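Local coordinates for cobalamin biosynthesis protein CobN (Mycobacterium tuberculosis, PDB 7C6O), which is the catalytic large subunit of cobaltochelatase, which probably inserts cobalt into the corrin ring during cobalamin biosynthesis, at residues A[530-535]-A[558-563]; A[446-451]-A[536-541]; A[502-507]-A[545-550]. One frame throughout, in Å; residues are numbered along the deposited sequence.

How the contacts relate
The segments follow the chain in the order 446-451, 502-507, 530-535, 536-541, 545-550 and 558-563, so the three contacts interleave. Contacts 2 and 3 have centres about 8 Å apart; the centre of contact 1 lies about 13 Å from that of contact 2 and 15 Å from that of contact 3. Helix 530-539 supplies 530-535 to contact 1 and 536-541 to contact 2. Strands 448-451 and 503-507, used by contacts 2 and 3, belong to the same mixed sheet. M506 of contact 3 reaches A535 of contact 1 as well as W538 and L539 of contact 2. Together the contacts join one crossover helix, the loop after it and the loop beyond the next strand around a single sheet.

Contact 1: residues A[530-535]-A[558-563]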
ATOM      1  N   HIS A 530      24.515  12.239  -3.618  1.00 17.54           N
ATOM      2  CA  HIS A 530      24.462  13.696  -3.687  1.00 18.17           C
ATOM      3  C   HIS A 530      23.762  14.162  -4.956  1.00 18.64           C
ATOM      4  O   HIS A 530      23.062  15.179  -4.943  1.00 16.39           O
ATOM      5  CB  HIS A 530      25.870  14.291  -3.619  1.00 15.14           C
ATOM      6  CG  HIS A 530      26.579  14.044  -2.322  1.00 16.34           C
ATOM      7  ND1 HIS A 530      26.181  14.613  -1.131  1.00 17.30           N
ATOM      8  CD2 HIS A 530      27.676  13.302  -2.037  1.00 17.79           C
ATOM      9  CE1 HIS A 530      26.998  14.227  -0.167  1.00 18.52           C
ATOM     10  NE2 HIS A 530      27.913  13.430  -0.689  1.00 19.20           N
ATOM     11  N   HIS A 531      23.941  13.434  -6.062  1.00 16.74           N
ATOM     12  CA  HIS A 531      23.248  13.786  -7.297  1.00 19.54           C
ATOM     13  C   HIS A 531      21.740  13.611  -7.151  1.00 18.01           C
ATOM     14  O   HIS A 531      20.963  14.462  -7.601  1.00 17.87           O
ATOM     15  CB  HIS A 531      23.781  12.940  -8.453  1.00 18.57           C
ATOM     16  CG  HIS A 531      23.081  13.182  -9.752  1.00 24.22           C
ATOM     17  ND1 HIS A 531      22.116  12.333 -10.247  1.00 25.81           N
ATOM     18  CD2 HIS A 531      23.203  14.182 -10.657  1.00 25.09           C
ATOM     19  CE1 HIS A 531      21.675  12.797 -11.403  1.00 27.19           C
ATOM     20  NE2 HIS A 531      22.318  13.919 -11.673  1.00 25.73           N
ATOM     21  N   TYR A 532      21.311  12.515  -6.519  1.00 16.01           N
ATOM     22  CA  TYR A 532      19.889  12.300  -6.272  1.00 15.20           C
ATOM     23  C   TYR A 532      19.304  13.442  -5.450  1.00 14.91           C
ATOM     24  O   TYR A 532      18.255  14.000  -5.795  1.00 15.37           O
ATOM     25  CB  TYR A 532      19.685  10.958  -5.561  1.00 12.64           C
ATOM     26  CG  TYR A 532      18.244  10.505  -5.464  1.00 15.61           C
ATOM     27  CD1 TYR A 532      17.367  11.091  -4.557  1.00 15.62           C
ATOM     28  CD2 TYR A 532      17.763   9.481  -6.267  1.00 15.57           C
ATOM     29  CE1 TYR A 532      16.055  10.682  -4.462  1.00 18.28           C
ATOM     30  CE2 TYR A 532      16.444   9.061  -6.179  1.00 15.30           C
ATOM     31  CZ  TYR A 532      15.598   9.665  -5.274  1.00 18.73           C
ATOM     32  OH  TYR A 532      14.286   9.258  -5.178  1.00 18.36           O
ATOM     33  N   LEU A 533      19.973  13.805  -4.354  1.00 14.65           N
ATOM     34  CA  LEU A 533      19.470  14.874  -3.498  1.00 16.48           C
ATOM     35  C   LEU A 533      19.508  16.220  -4.212  1.00 17.11           C
ATOM     36  O   LEU A 533      18.558  17.005  -4.115  1.00 18.03           O
ATOM     37  CB  LEU A 533      20.276  14.928  -2.201  1.00 16.94           C
ATOM     38  CG  LEU A 533      20.189  13.682  -1.317  1.00 18.90           C
ATOM     39  CD1 LEU A 533      21.216  13.743  -0.195  1.00 19.28           C
ATOM     40  CD2 LEU A 533      18.788  13.527  -0.750  1.00 18.35           C
ATOM     41  N   ALA A 534      20.595  16.502  -4.937  1.00 17.48           N
ATOM     42  CA  ALA A 534      20.705  17.775  -5.643  1.00 18.83           C
ATOM     43  C   ALA A 534      19.582  17.948  -6.659  1.00 19.60           C
ATOM     44  O   ALA A 534      19.021  19.042  -6.793  1.00 18.58           O
ATOM     45  CB  ALA A 534      22.065  17.882  -6.331  1.00 16.04           C
ATOM     46  N   ALA A 535      19.238  16.877  -7.378  1.00 18.35           N
ATOM     47  CA  ALA A 535      18.212  16.976  -8.410  1.00 17.19           C
ATOM     48  C   ALA A 535      16.861  17.349  -7.812  1.00 17.46           C
ATOM     49  O   ALA A 535      16.169  18.238  -8.322  1.00 18.01           O
ATOM     50  CB  ALA A 535      18.120  15.661  -9.183  1.00 14.16           C
ATOM     51  N   HIS A 558       5.762   2.917 -10.400  1.00 28.91           N
ATOM     52  CA  HIS A 558       5.941   3.913  -9.339  1.00 29.52           C
ATOM     53  C   HIS A 558       7.400   4.356  -9.337  1.00 31.30           C
ATOM     54  O   HIS A 558       8.245   3.711  -9.957  1.00 31.35           O
ATOM     55  CB  HIS A 558       5.562   3.366  -7.954  1.00 31.44           C
ATOM     56  CG  HIS A 558       6.314   2.132  -7.556  1.00 35.32           C
ATOM     57  ND1 HIS A 558       5.697   0.910  -7.391  1.00 35.58           N
ATOM     58  CD2 HIS A 558       7.624   1.932  -7.282  1.00 35.66           C
ATOM     59  CE1 HIS A 558       6.596   0.009  -7.038  1.00 34.23           C
ATOM     60  NE2 HIS A 558       7.774   0.603  -6.965  1.00 36.93           N
ATOM     61  N   GLY A 559       7.697   5.447  -8.622  1.00 31.85           N
ATOM     62  CA  GLY A 559       9.057   5.924  -8.485  1.00 28.82           C
ATOM     63  C   GLY A 559       9.757   5.348  -7.264  1.00 25.00           C
ATOM     64  O   GLY A 559       9.231   4.497  -6.549  1.00 25.87           O
ATOM     65  N   ASN A 560      10.977   5.837  -7.022  1.00 18.77           N
ATOM     66  CA  ASN A 560      11.800   5.313  -5.942  1.00 16.68           C
ATOM     67  C   ASN A 560      11.890   6.226  -4.727  1.00 15.65           C
ATOM     68  O   ASN A 560      12.403   5.790  -3.691  1.00 15.26           O
ATOM     69  CB  ASN A 560      13.222   5.002  -6.443  1.00 18.41           C
ATOM     70  CG  ASN A 560      13.936   6.217  -7.032  1.00 20.25           C
ATOM     71  OD1 ASN A 560      13.634   7.365  -6.706  1.00 20.52           O
ATOM     72  ND2 ASN A 560      14.905   5.957  -7.905  1.00 20.79           N
ATOM     73  N   LEU A 561      11.415   7.470  -4.814  0.57 13.39           N
ATOM     74  CA  LEU A 561      11.572   8.392  -3.690  0.57 12.07           C
ATOM     75  C   LEU A 561      10.877   7.864  -2.440  0.57 12.37           C
ATOM     76  O   LEU A 561      11.457   7.863  -1.347  0.57 12.57           O
ATOM     77  CB  LEU A 561      11.041   9.779  -4.057  0.57 13.21           C
ATOM     78  CG  LEU A 561      11.257  10.857  -2.987  0.57 13.77           C
ATOM     79  CD1 LEU A 561      11.626  12.187  -3.623  0.57 13.83           C
ATOM     80  CD2 LEU A 561      10.029  11.019  -2.098  0.57 13.56           C
ATOM     81  N   GLU A 562       9.630   7.408  -2.581  1.00 13.99           N
ATOM     82  CA  GLU A 562       8.900   6.904  -1.424  1.00 15.49           C
ATOM     83  C   GLU A 562       9.412   5.552  -0.943  1.00 14.63           C
ATOM     84  O   GLU A 562       8.858   5.009   0.019  1.00 15.12           O
ATOM     85  CB  GLU A 562       7.401   6.819  -1.737  1.00 14.61           C
ATOM     86  CG  GLU A 562       7.010   5.812  -2.819  1.00 13.76           C
ATOM     87  CD  GLU A 562       7.053   6.388  -4.231  1.00 18.12           C
ATOM     88  OE1 GLU A 562       7.863   7.303  -4.492  1.00 15.88           O
ATOM     89  OE2 GLU A 562       6.267   5.922  -5.084  1.00 18.59           O
ATOM     90  N   TRP A 563      10.456   5.006  -1.570  1.00 13.64           N
ATOM     91  CA  TRP A 563      11.052   3.746  -1.148  1.00 13.07           C
ATOM     92  C   TRP A 563      12.483   3.917  -0.656  1.00 14.07           C
ATOM     93  O   TRP A 563      13.174   2.916  -0.437  1.00 14.06           O
ATOM     94  CB  TRP A 563      10.995   2.729  -2.290  1.00 12.61           C
ATOM     95  CG  TRP A 563       9.591   2.434  -2.710  1.00 15.79           C
ATOM     96  CD1 TRP A 563       8.893   3.032  -3.721  1.00 16.70           C
ATOM     97  CD2 TRP A 563       8.698   1.488  -2.109  1.00 16.05           C
ATOM     98  NE1 TRP A 563       7.622   2.507  -3.791  1.00 15.35           N
ATOM     99  CE2 TRP A 563       7.479   1.559  -2.812  1.00 14.33           C
ATOM    100  CE3 TRP A 563       8.812   0.587  -1.045  1.00 17.14           C
ATOM    101  CZ2 TRP A 563       6.381   0.761  -2.489  1.00 15.22           C
ATOM    102  CZ3 TRP A 563       7.721  -0.206  -0.727  1.00 20.19           C
ATOM    103  CH2 TRP A 563       6.523  -0.112  -1.446  1.00 19.16           C
TER
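The phenol of Y532 reaches from segment 530-535 of helix 530-539 to the loop 558-563 and places its hydroxyl between N560 and L561. The tight part is concentrated at that oxygen. Y532 OH donates a short hydrogen bond of 2.5 Å to N560 OD1, and it also sits 3.2 Å from L561 CA and 3.5 Å from L561 CB. The amide oxygen lies at the ring edge, near the ring plane, with Y532 CE2 3.3 Å from N560 OD1. Ring and amide are nevertheless turned 45° against each other, and the donor stands 37° out of the carbonyl plane, so the bond does not follow a lone pair. With Y532 CG anti to the backbone N (chi1 -170°), the ring is held out from the helix, end first toward the loop. P509 and L564 add further packing against this buried ring.

The looser side begins at N560, which is partly exposed: its ND2 comes no nearer to Y532 than 3.9 Å, measured to CE2, and turns to a hydrogen-bond partner elsewhere in the structure. The loop has its own supports, since W563 N bonds to N560 O at 3.0 Å in a 3-10 turn, N560 N is held by Q508, and Y588 OH is shared by G559 and E562. The arrangement belongs to an alpha/beta fold: a helix of a beta-alpha-beta crossover is bonded through Y532 to the loop that follows the next strand, 551-555.

Contact 2: residues A[446-451]-A[536-541]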
ATOM      1  N   ASN A 446      22.818  24.099 -21.026  1.00 69.73           N
ATOM      2  CA  ASN A 446      21.721  23.222 -21.426  1.00 68.66           C
ATOM      3  C   ASN A 446      21.319  22.244 -20.305  1.00 64.29           C
ATOM      4  O   ASN A 446      20.130  22.118 -20.011  1.00 65.83           O
ATOM      5  CB  ASN A 446      22.079  22.477 -22.722  1.00 70.60           C
ATOM      6  CG  ASN A 446      21.506  21.074 -22.772  1.00 73.46           C
ATOM      7  OD1 ASN A 446      22.242  20.090 -22.682  1.00 74.83           O
ATOM      8  ND2 ASN A 446      20.189  20.973 -22.916  1.00 74.26           N
ATOM      9  N   PRO A 447      22.273  21.557 -19.670  1.00 54.92           N
ATOM     10  CA  PRO A 447      21.930  20.833 -18.446  1.00 47.79           C
ATOM     11  C   PRO A 447      22.045  21.739 -17.232  1.00 44.19           C
ATOM     12  O   PRO A 447      22.850  22.670 -17.185  1.00 43.71           O
ATOM     13  CB  PRO A 447      22.977  19.712 -18.404  1.00 47.62           C
ATOM     14  CG  PRO A 447      24.172  20.331 -19.005  1.00 49.60           C
ATOM     15  CD  PRO A 447      23.675  21.295 -20.060  1.00 52.68           C
ATOM     16  N   ILE A 448      21.198  21.462 -16.242  1.00 39.81           N
ATOM     17  CA  ILE A 448      21.191  22.261 -15.025  1.00 34.37           C
ATOM     18  C   ILE A 448      22.466  21.995 -14.239  1.00 30.53           C
ATOM     19  O   ILE A 448      22.968  20.863 -14.194  1.00 25.14           O
ATOM     20  CB  ILE A 448      19.933  21.956 -14.192  1.00 36.20           C
ATOM     21  CG1 ILE A 448      18.690  22.485 -14.907  1.00 40.43           C
ATOM     22  CG2 ILE A 448      20.035  22.556 -12.795  1.00 33.84           C
ATOM     23  CD1 ILE A 448      18.018  21.474 -15.803  1.00 42.68           C
ATOM     24  N   ARG A 449      23.015  23.047 -13.634  1.00 31.78           N
ATOM     25  CA  ARG A 449      24.253  22.955 -12.870  1.00 33.73           C
ATOM     26  C   ARG A 449      24.032  23.583 -11.502  1.00 31.74           C
ATOM     27  O   ARG A 449      23.670  24.761 -11.408  1.00 31.66           O
ATOM     28  CB  ARG A 449      25.402  23.645 -13.612  1.00 39.18           C
ATOM     29  CG  ARG A 449      25.436  23.323 -15.101  1.00 43.82           C
ATOM     30  CD  ARG A 449      26.517  24.096 -15.827  1.00 47.95           C
ATOM     31  NE  ARG A 449      27.841  23.539 -15.579  1.00 51.43           N
ATOM     32  CZ  ARG A 449      28.407  22.601 -16.330  1.00 51.19           C
ATOM     33  NH1 ARG A 449      27.766  22.115 -17.384  1.00 52.32           N
ATOM     34  NH2 ARG A 449      29.616  22.152 -16.029  1.00 51.49           N
ATOM     35  N   VAL A 450      24.235  22.795 -10.449  1.00 29.03           N
ATOM     36  CA  VAL A 450      24.134  23.261  -9.069  1.00 25.80           C
ATOM     37  C   VAL A 450      25.542  23.394  -8.513  1.00 26.91           C
ATOM     38  O   VAL A 450      26.324  22.436  -8.554  1.00 27.86           O
ATOM     39  CB  VAL A 450      23.295  22.302  -8.204  1.00 23.67           C
ATOM     40  CG1 VAL A 450      23.299  22.758  -6.750  1.00 22.58           C
ATOM     41  CG2 VAL A 450      21.872  22.213  -8.734  1.00 25.49           C
ATOM     42  N   SER A 451      25.868  24.576  -7.994  1.00 28.59           N
ATOM     43  CA  SER A 451      27.201  24.802  -7.457  1.00 28.69           C
ATOM     44  C   SER A 451      27.417  23.960  -6.207  1.00 27.66           C
ATOM     45  O   SER A 451      26.504  23.774  -5.397  1.00 26.28           O
ATOM     46  CB  SER A 451      27.413  26.284  -7.140  1.00 30.60           C
ATOM     47  OG  SER A 451      27.166  26.563  -5.775  1.00 29.46           O
ATOM     48  N   TYR A 536      16.464  16.682  -6.725  1.00 15.43           N
ATOM     49  CA  TYR A 536      15.185  17.012  -6.106  1.00 14.53           C
ATOM     50  C   TYR A 536      15.227  18.380  -5.440  1.00 16.61           C
ATOM     51  O   TYR A 536      14.244  19.130  -5.489  1.00 17.49           O
ATOM     52  CB  TYR A 536      14.778  15.933  -5.100  1.00 15.26           C
ATOM     53  CG  TYR A 536      13.936  14.857  -5.733  1.00 14.90           C
ATOM     54  CD1 TYR A 536      12.582  15.061  -5.967  1.00 16.19           C
ATOM     55  CD2 TYR A 536      14.494  13.650  -6.127  1.00 15.33           C
ATOM     56  CE1 TYR A 536      11.805  14.087  -6.565  1.00 15.72           C
ATOM     57  CE2 TYR A 536      13.725  12.668  -6.725  1.00 17.62           C
ATOM     58  CZ  TYR A 536      12.381  12.893  -6.941  1.00 19.48           C
ATOM     59  OH  TYR A 536      11.610  11.923  -7.535  1.00 21.11           O
ATOM     60  N   ARG A 537      16.352  18.726  -4.817  1.00 16.36           N
ATOM     61  CA  ARG A 537      16.448  20.040  -4.192  1.00 15.33           C
ATOM     62  C   ARG A 537      16.453  21.154  -5.232  1.00 17.91           C
ATOM     63  O   ARG A 537      16.034  22.279  -4.932  1.00 20.26           O
ATOM     64  CB  ARG A 537      17.689  20.108  -3.302  1.00 19.10           C
ATOM     65  CG  ARG A 537      17.579  19.276  -2.022  1.00 18.30           C
ATOM     66  CD  ARG A 537      16.484  19.807  -1.094  1.00 18.93           C
ATOM     67  NE  ARG A 537      15.156  19.287  -1.420  1.00 17.29           N
ATOM     68  CZ  ARG A 537      14.040  20.005  -1.347  1.00 18.63           C
ATOM     69  NH1 ARG A 537      14.090  21.277  -0.973  1.00 17.81           N
ATOM     70  NH2 ARG A 537      12.871  19.459  -1.658  1.00 19.85           N
ATOM     71  N   TRP A 538      16.898  20.865  -6.459  1.00 18.32           N
ATOM     72  CA  TRP A 538      16.838  21.885  -7.500  1.00 18.61           C
ATOM     73  C   TRP A 538      15.409  22.115  -7.979  1.00 18.16           C
ATOM     74  O   TRP A 538      15.076  23.220  -8.422  1.00 20.17           O
ATOM     75  CB  TRP A 538      17.736  21.513  -8.679  1.00 19.04           C
ATOM     76  CG  TRP A 538      17.532  22.438  -9.839  1.00 21.59           C
ATOM     77  CD1 TRP A 538      18.070  23.682 -10.001  1.00 22.14           C
ATOM     78  CD2 TRP A 538      16.697  22.209 -10.980  1.00 23.90           C
ATOM     79  NE1 TRP A 538      17.630  24.237 -11.179  1.00 23.35           N
ATOM     80  CE2 TRP A 538      16.787  23.352 -11.799  1.00 24.47           C
ATOM     81  CE3 TRP A 538      15.888  21.146 -11.391  1.00 25.36           C
ATOM     82  CZ2 TRP A 538      16.098  23.462 -13.004  1.00 26.87           C
ATOM     83  CZ3 TRP A 538      15.206  21.256 -12.591  1.00 27.21           C
ATOM     84  CH2 TRP A 538      15.317  22.405 -13.383  1.00 26.07           C
ATOM     85  N   LEU A 539      14.555  21.091  -7.905  1.00 16.65           N
ATOM     86  CA  LEU A 539      13.148  21.279  -8.238  1.00 19.33           C
ATOM     87  C   LEU A 539      12.468  22.274  -7.308  1.00 21.49           C
ATOM     88  O   LEU A 539      11.463  22.881  -7.692  1.00 21.22           O
ATOM     89  CB  LEU A 539      12.401  19.945  -8.181  1.00 18.35           C
ATOM     90  CG  LEU A 539      12.822  18.852  -9.160  1.00 17.33           C
ATOM     91  CD1 LEU A 539      11.996  17.590  -8.933  1.00 17.08           C
ATOM     92  CD2 LEU A 539      12.672  19.345 -10.592  1.00 17.29           C
ATOM     93  N   ASP A 540      12.997  22.454  -6.103  1.00 19.19           N
ATOM     94  CA  ASP A 540      12.386  23.292  -5.085  1.00 20.03           C
ATOM     95  C   ASP A 540      12.985  24.696  -5.144  1.00 22.95           C
ATOM     96  O   ASP A 540      13.668  25.069  -6.103  1.00 22.35           O
ATOM     97  CB  ASP A 540      12.586  22.648  -3.714  1.00 19.28           C
ATOM     98  CG  ASP A 540      11.500  23.019  -2.720  1.00 21.45           C
ATOM     99  OD1 ASP A 540      10.827  24.054  -2.915  1.00 23.79           O
ATOM    100  OD2 ASP A 540      11.330  22.270  -1.735  1.00 20.96           O
ATOM    101  N   THR A 541      12.706  25.502  -4.130  0.60 26.42           N
ATOM    102  CA  THR A 541      13.367  26.785  -3.976  0.60 28.23           C
ATOM    103  C   THR A 541      14.599  26.619  -3.097  0.60 29.21           C
ATOM    104  O   THR A 541      14.729  25.655  -2.339  0.60 31.09           O
ATOM    105  CB  THR A 541      12.421  27.823  -3.367  0.60 29.56           C
ATOM    106  OG1 THR A 541      11.853  27.305  -2.159  0.60 28.26           O
ATOM    107  CG2 THR A 541      11.305  28.170  -4.344  0.60 31.01           C
TER
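I448 covers one face of the W538 indole, and this crossing of strand and helix side chains is the first shell of the contact. I448 CG2 stands 3.4 Å from the centroid of the five-membered ring of W538 and 14° off its normal, which meets the geometry of a CH-pi contact. The other branch serves the six-membered ring: I448 CG1 is 3.4 Å from W538 CZ2, and I448 CD1 is 3.7 Å from W538 CH2. With CG1 anti to the carbonyl carbon and beside the backbone N (chi1 -69°), CG2 falls anti to the N, and both branches bear on the indole at once. V450 adds a lighter touch, its CG2 lying 4.2 Å from W538 CB.

What holds the indole is found one shell out. W538 NE1 bonds to the backbone O of N545, whose ND2 in turn bonds to R449 O, so one asparagine links the indole to strand 448-451. V504 and M506 of strand 503-507 pack against W538 as well.

At the helix end, R537 NH1 and NH2 both grip D540 OD2 end-on, NH1 at 3.0 Å and NH2 at 3.2 Å, with the oxygen near the guanidinium plane. D540 OD1 accepts from T541 N at 2.7 Å and forms a salt bridge with R355, so both carboxylate oxygens are engaged as the chain leaves the helix. The whole is helix-on-sheet packing of an alpha/beta domain, with strand 448-451 joined antiparallel to strand 492-500 and helix 530-539 packed on the sheet through W538.

Contact 3: residues A[502-507]-A[545-550]; sequences NLVLMV and NGFGAH
The F547 ring carries V504 CG1 on one face, directly over its centre, while N502 O and A549 CB lie at its edge. V504 CG1 stands 3.5 Å from the centroid of the F547 ring and 12° off its normal, the signature of a CH-pi contact. These residues belong to a beta-alpha-beta crossover: strand 503-507 leads through helix 530-539 to strand 551-555, both strands running parallel to 369-373, which lies between them. Segment 545-550 is the last turn of that connection, where the chain comes back to the sheet.

F547 CG is anti to the backbone N (chi1 178°), which extends the ring from the loop to the strand, where it slides past V504 in the opposite direction. V504 CB follows near the rim, 3.8 Å from F547 CE1. On the strand side, backbone bonds of V504 to V369 and L371 fix the residue within the sheet. On the loop side, R368 donates twice, from NE to G548 O and from its backbone N to H550 ND1, and so ties the returning chain to the start of strand 369-373. G548 makes the bend with a positive phi.

No polar bond joins the two segments, and the hold is by van der Waals contact. At the far rim, the ring edge at F547 CZ meets the backbone oxygen N502 O, 3.4 Å away and near the ring plane.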
ATOM      1  N   ASN A 502       6.957  27.019 -18.124  1.00 19.79           N
ATOM      2  CA  ASN A 502       6.977  26.872 -16.675  1.00 22.44           C
ATOM      3  C   ASN A 502       7.017  25.412 -16.247  1.00 22.04           C
ATOM      4  O   ASN A 502       6.669  25.094 -15.106  1.00 22.20           O
ATOM      5  CB  ASN A 502       5.775  27.577 -16.048  1.00 23.32           C
ATOM      6  CG  ASN A 502       5.946  29.081 -16.002  1.00 25.02           C
ATOM      7  OD1 ASN A 502       7.068  29.589 -16.026  1.00 24.55           O
ATOM      8  ND2 ASN A 502       4.834  29.804 -15.931  1.00 24.62           N
ATOM      9  N   LEU A 503       7.441  24.524 -17.137  1.00 18.60           N
ATOM     10  CA  LEU A 503       7.456  23.094 -16.881  1.00 19.67           C
ATOM     11  C   LEU A 503       8.880  22.567 -16.936  1.00 21.40           C
ATOM     12  O   LEU A 503       9.717  23.066 -17.691  1.00 21.53           O
ATOM     13  CB  LEU A 503       6.606  22.342 -17.905  1.00 21.97           C
ATOM     14  CG  LEU A 503       5.149  22.027 -17.587  1.00 29.07           C
ATOM     15  CD1 LEU A 503       4.428  23.204 -16.968  1.00 27.20           C
ATOM     16  CD2 LEU A 503       4.489  21.647 -18.875  1.00 35.66           C
ATOM     17  N   VAL A 504       9.146  21.541 -16.136  1.00 21.72           N
ATOM     18  CA  VAL A 504      10.367  20.761 -16.263  1.00 19.82           C
ATOM     19  C   VAL A 504       9.982  19.289 -16.268  1.00 18.70           C
ATOM     20  O   VAL A 504       9.205  18.838 -15.418  1.00 17.54           O
ATOM     21  CB  VAL A 504      11.389  21.073 -15.147  1.00 22.73           C
ATOM     22  CG1 VAL A 504      10.800  20.837 -13.768  1.00 22.02           C
ATOM     23  CG2 VAL A 504      12.649  20.241 -15.338  1.00 26.14           C
ATOM     24  N   LEU A 505      10.479  18.557 -17.257  1.00 19.28           N
ATOM     25  CA  LEU A 505      10.318  17.113 -17.333  1.00 16.46           C
ATOM     26  C   LEU A 505      11.657  16.485 -16.976  1.00 18.29           C
ATOM     27  O   LEU A 505      12.681  16.812 -17.585  1.00 17.64           O
ATOM     28  CB  LEU A 505       9.854  16.674 -18.725  1.00 15.86           C
ATOM     29  CG  LEU A 505       8.345  16.732 -19.000  1.00 17.92           C
ATOM     30  CD1 LEU A 505       7.813  18.163 -18.963  1.00 18.79           C
ATOM     31  CD2 LEU A 505       8.010  16.065 -20.331  1.00 18.56           C
ATOM     32  N   MET A 506      11.650  15.604 -15.980  1.00 19.56           N
ATOM     33  CA  MET A 506      12.882  15.054 -15.441  1.00 18.62           C
ATOM     34  C   MET A 506      12.725  13.557 -15.231  1.00 18.94           C
ATOM     35  O   MET A 506      11.694  13.093 -14.739  1.00 17.08           O
ATOM     36  CB  MET A 506      13.258  15.731 -14.112  1.00 20.38           C
ATOM     37  CG  MET A 506      14.554  15.228 -13.492  1.00 24.20           C
ATOM     38  SD  MET A 506      14.922  16.007 -11.903  1.00 27.33           S
ATOM     39  CE  MET A 506      15.349  17.659 -12.433  1.00 30.03           C
ATOM     40  N   VAL A 507      13.746  12.807 -15.617  1.00 17.23           N
ATOM     41  CA  VAL A 507      13.822  11.403 -15.245  1.00 16.53           C
ATOM     42  C   VAL A 507      14.274  11.324 -13.795  1.00 15.53           C
ATOM     43  O   VAL A 507      15.238  11.988 -13.398  1.00 15.00           O
ATOM     44  CB  VAL A 507      14.778  10.640 -16.172  1.00 18.67           C
ATOM     45  CG1 VAL A 507      14.846   9.185 -15.758  1.00 16.94           C
ATOM     46  CG2 VAL A 507      14.328  10.770 -17.619  1.00 20.89           C
ATOM     47  N   ASN A 545      19.701  29.156  -8.895  1.00 27.94           N
ATOM     48  CA  ASN A 545      19.087  28.775 -10.159  1.00 28.98           C
ATOM     49  C   ASN A 545      17.995  27.727  -9.973  1.00 27.88           C
ATOM     50  O   ASN A 545      17.692  26.985 -10.913  1.00 29.39           O
ATOM     51  CB  ASN A 545      20.152  28.257 -11.125  1.00 32.01           C
ATOM     52  CG  ASN A 545      20.885  27.047 -10.582  1.00 34.35           C
ATOM     53  OD1 ASN A 545      20.981  26.859  -9.370  1.00 32.88           O
ATOM     54  ND2 ASN A 545      21.406  26.216 -11.480  1.00 36.20           N
ATOM     55  N   GLY A 546      17.405  27.651  -8.782  1.00 26.53           N
ATOM     56  CA  GLY A 546      16.412  26.627  -8.518  1.00 26.81           C
ATOM     57  C   GLY A 546      15.171  26.795  -9.372  1.00 26.92           C
ATOM     58  O   GLY A 546      14.772  27.905  -9.731  1.00 27.45           O
ATOM     59  N   PHE A 547      14.552  25.660  -9.706  1.00 22.93           N
ATOM     60  CA  PHE A 547      13.347  25.686 -10.530  1.00 22.79           C
ATOM     61  C   PHE A 547      12.177  26.314  -9.781  1.00 23.79           C
ATOM     62  O   PHE A 547      11.392  27.069 -10.365  1.00 22.12           O
ATOM     63  CB  PHE A 547      13.001  24.272 -10.994  1.00 22.08           C
ATOM     64  CG  PHE A 547      11.738  24.189 -11.803  1.00 23.44           C
ATOM     65  CD1 PHE A 547      11.699  24.671 -13.101  1.00 23.82           C
ATOM     66  CD2 PHE A 547      10.595  23.624 -11.267  1.00 22.02           C
ATOM     67  CE1 PHE A 547      10.537  24.594 -13.848  1.00 24.29           C
ATOM     68  CE2 PHE A 547       9.429  23.543 -12.009  1.00 22.78           C
ATOM     69  CZ  PHE A 547       9.401  24.031 -13.301  1.00 23.76           C
ATOM     70  N   GLY A 548      12.045  26.017  -8.489  1.00 20.15           N
ATOM     71  CA  GLY A 548      10.974  26.585  -7.695  1.00 21.77           C
ATOM     72  C   GLY A 548       9.602  26.072  -8.085  1.00 23.17           C
ATOM     73  O   GLY A 548       8.670  26.858  -8.282  1.00 22.62           O
ATOM     74  N   ALA A 549       9.469  24.751  -8.197  1.00 18.58           N
ATOM     75  CA  ALA A 549       8.192  24.149  -8.557  1.00 17.03           C
ATOM     76  C   ALA A 549       7.135  24.432  -7.499  1.00 18.77           C
ATOM     77  O   ALA A 549       7.407  24.397  -6.296  1.00 17.56           O
ATOM     78  CB  ALA A 549       8.350  22.637  -8.729  1.00 12.33           C
ATOM     79  N   HIS A 550       5.914  24.714  -7.957  1.00 15.34           N
ATOM     80  CA  HIS A 550       4.779  24.766  -7.045  1.00 15.38           C
ATOM     81  C   HIS A 550       4.297  23.373  -6.662  1.00 18.17           C
ATOM     82  O   HIS A 550       3.724  23.198  -5.579  1.00 18.09           O
ATOM     83  CB  HIS A 550       3.638  25.570  -7.668  1.00 17.07           C
ATOM     84  CG  HIS A 550       3.931  27.033  -7.787  1.00 18.83           C
ATOM     85  ND1 HIS A 550       4.250  27.633  -8.986  1.00 22.22           N
ATOM     86  CD2 HIS A 550       3.973  28.011  -6.852  1.00 21.61           C
ATOM     87  CE1 HIS A 550       4.467  28.922  -8.786  1.00 23.24           C
ATOM     88  NE2 HIS A 550       4.304  29.177  -7.500  1.00 21.83           N
TER